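Local coordinates for protein peptidase, C14 family (Geobacter sulfurreducens PCA, PDB 3BIJ) that is of uncharacterised function but belongs to the caspase-like C14 peptidases and is probably a cysteine-type endopeptidase, at residues Gly86-Thr91 with Gly98-Trp103. Sequence-based numbering, arbitrary orientation.
Sequences GQVPDT and GVDETW
V88 and D100 face each other as a hydrogen-bonded antiparallel pair, V88 N giving to D100 O at 3.0 Å and D100 N to V88 O at 2.9 Å, and illustrate how backbone bonds fix a hairpin's register while side chains pack on its faces. G86 and T102 form a second such pair, both donors well above the acceptor carbonyl planes. Past P89 the pairing ends with D90 N bonded to G98 O at 3.0 Å. Q87 CA points its hydrogen at D100 O, 3.1 Å away.

On one face, V88 CG1 lies between the backbone N and carbonyl carbon (chi1 57°) and meets D100 CB and T102 CG2, with helix 180-189 also touching V88. T102 OG1 is hydrogen-bonded to E109 OE1. On the face of Q87 and E101, Q87 CD meets V99 CG2 at 3.7 Å, the side chains crossing obliquely. An alanine at Q87 would probably open a gap beside V99 CG2 and take away packing against H136 of its own chain and R229 of the second subunit.

K232 NZ of that subunit forms hydrogen bonds with G98 O and D90 O. The arrangement is a beta hairpin, 76-89 with 99-104, within the mixed sheet of a caspase-like domain.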
loop_
_atom_site.group_PDB
_atom_site.type_symbol
_atom_site.label_atom_id
_atom_site.label_comp_id
_atom_site.label_asym_id
_atom_site.label_seq_id
_atom_site.Cartn_x
_atom_site.Cartn_y
_atom_site.Cartn_z
ATOM N N GLY A 86 0.159 17.155 25.237
ATOM C CA GLY A 86 -0.185 18.411 24.597
ATOM C C GLY A 86 0.986 19.317 24.288
ATOM O O GLY A 86 2.134 19.009 24.591
ATOM N N GLN A 87 0.685 20.442 23.658
ATOM C CA GLN A 87 1.700 21.421 23.322
ATOM C C GLN A 87 1.044 22.786 23.422
ATOM O O GLN A 87 -0.084 22.984 22.964
ATOM C CB GLN A 87 2.234 21.193 21.904
ATOM C CG GLN A 87 2.880 19.840 21.718
ATOM C CD GLN A 87 3.631 19.697 20.399
ATOM O OE1 GLN A 87 3.167 20.149 19.342
ATOM N NE2 GLN A 87 4.793 19.045 20.456
ATOM N N VAL A 88 1.741 23.715 24.058
ATOM C CA VAL A 88 1.244 25.068 24.196
ATOM C C VAL A 88 2.311 25.949 23.550
ATOM O O VAL A 88 3.497 25.735 23.739
ATOM C CB VAL A 88 1.012 25.430 25.687
ATOM C CG1 VAL A 88 2.295 25.245 26.484
ATOM C CG2 VAL A 88 0.512 26.843 25.797
ATOM N N PRO A 89 1.896 26.924 22.735
ATOM C CA PRO A 89 2.851 27.812 22.067
ATOM C C PRO A 89 3.858 28.486 22.976
ATOM O O PRO A 89 3.522 28.977 24.064
ATOM C CB PRO A 89 1.952 28.822 21.362
ATOM C CG PRO A 89 0.742 28.867 22.258
ATOM C CD PRO A 89 0.519 27.394 22.518
ATOM N N ASP A 90 5.099 28.477 22.489
ATOM C CA ASP A 90 6.252 29.079 23.148
ATOM C C ASP A 90 6.373 30.508 22.620
ATOM O O ASP A 90 7.105 30.781 21.666
ATOM C CB ASP A 90 7.531 28.288 22.823
ATOM C CG ASP A 90 8.800 28.939 23.394
ATOM O OD1 ASP A 90 9.908 28.434 23.116
ATOM O OD2 ASP A 90 8.697 29.950 24.115
ATOM N N THR A 91 5.637 31.409 23.255
ATOM C CA THR A 91 5.606 32.810 22.883
ATOM C C THR A 91 6.948 33.530 23.042
ATOM O O THR A 91 7.000 34.757 23.041
ATOM C CB THR A 91 4.497 33.526 23.690
ATOM O OG1 THR A 91 4.273 32.822 24.921
ATOM C CG2 THR A 91 3.207 33.548 22.903
ATOM N N GLY A 98 7.748 26.069 17.665
ATOM C CA GLY A 98 8.371 26.322 18.954
ATOM C C GLY A 98 7.283 26.269 20.007
ATOM O O GLY A 98 6.508 27.215 20.161
ATOM N N VAL A 99 7.222 25.159 20.732
ATOM C CA VAL A 99 6.197 24.974 21.745
ATOM C C VAL A 99 6.714 24.248 22.983
ATOM O O VAL A 99 7.878 23.841 23.038
ATOM C CB VAL A 99 5.014 24.171 21.163
ATOM C CG1 VAL A 99 4.291 24.997 20.097
ATOM C CG2 VAL A 99 5.530 22.875 20.548
ATOM N N ASP A 100 5.840 24.105 23.977
ATOM C CA ASP A 100 6.172 23.404 25.217
ATOM C C ASP A 100 5.297 22.158 25.330
ATOM O O ASP A 100 4.075 22.228 25.187
ATOM C CB ASP A 100 5.929 24.291 26.437
ATOM C CG ASP A 100 6.966 25.379 26.586
ATOM O OD1 ASP A 100 8.175 25.057 26.647
ATOM O OD2 ASP A 100 6.572 26.558 26.660
ATOM N N GLU A 101 5.922 21.018 25.584
ATOM C CA GLU A 101 5.185 19.772 25.722
ATOM C C GLU A 101 4.391 19.779 27.016
ATOM O O GLU A 101 4.802 20.387 28.000
ATOM C CB GLU A 101 6.152 18.599 25.685
ATOM C CG GLU A 101 6.858 18.487 24.347
ATOM C CD GLU A 101 7.846 17.351 24.302
ATOM O OE1 GLU A 101 8.353 17.041 23.190
ATOM O OE2 GLU A 101 8.119 16.768 25.382
ATOM N N THR A 102 3.245 19.113 27.008
ATOM C CA THR A 102 2.385 19.083 28.180
ATOM C C THR A 102 1.629 17.769 28.280
ATOM O O THR A 102 1.681 16.926 27.381
ATOM C CB THR A 102 1.311 20.184 28.114
ATOM O OG1 THR A 102 0.327 19.825 27.132
ATOM C CG2 THR A 102 1.936 21.530 27.754
ATOM N N TRP A 103 0.940 17.601 29.402
ATOM C CA TRP A 103 0.103 16.437 29.616
ATOM C C TRP A 103 -1.302 17.018 29.554
ATOM O O TRP A 103 -1.583 18.052 30.170
ATOM C CB TRP A 103 0.346 15.799 30.989
ATOM C CG TRP A 103 1.447 14.770 30.999
ATOM C CD1 TRP A 103 2.193 14.356 29.932
ATOM C CD2 TRP A 103 1.914 14.028 32.129
ATOM N NE1 TRP A 103 3.094 13.405 30.327
ATOM C CE2 TRP A 103 2.948 13.184 31.672
ATOM C CE3 TRP A 103 1.559 13.995 33.485
ATOM C CZ2 TRP A 103 3.636 12.315 32.521
ATOM C CZ3 TRP A 103 2.241 13.132 34.327
ATOM C CH2 TRP A 103 3.271 12.302 33.836
#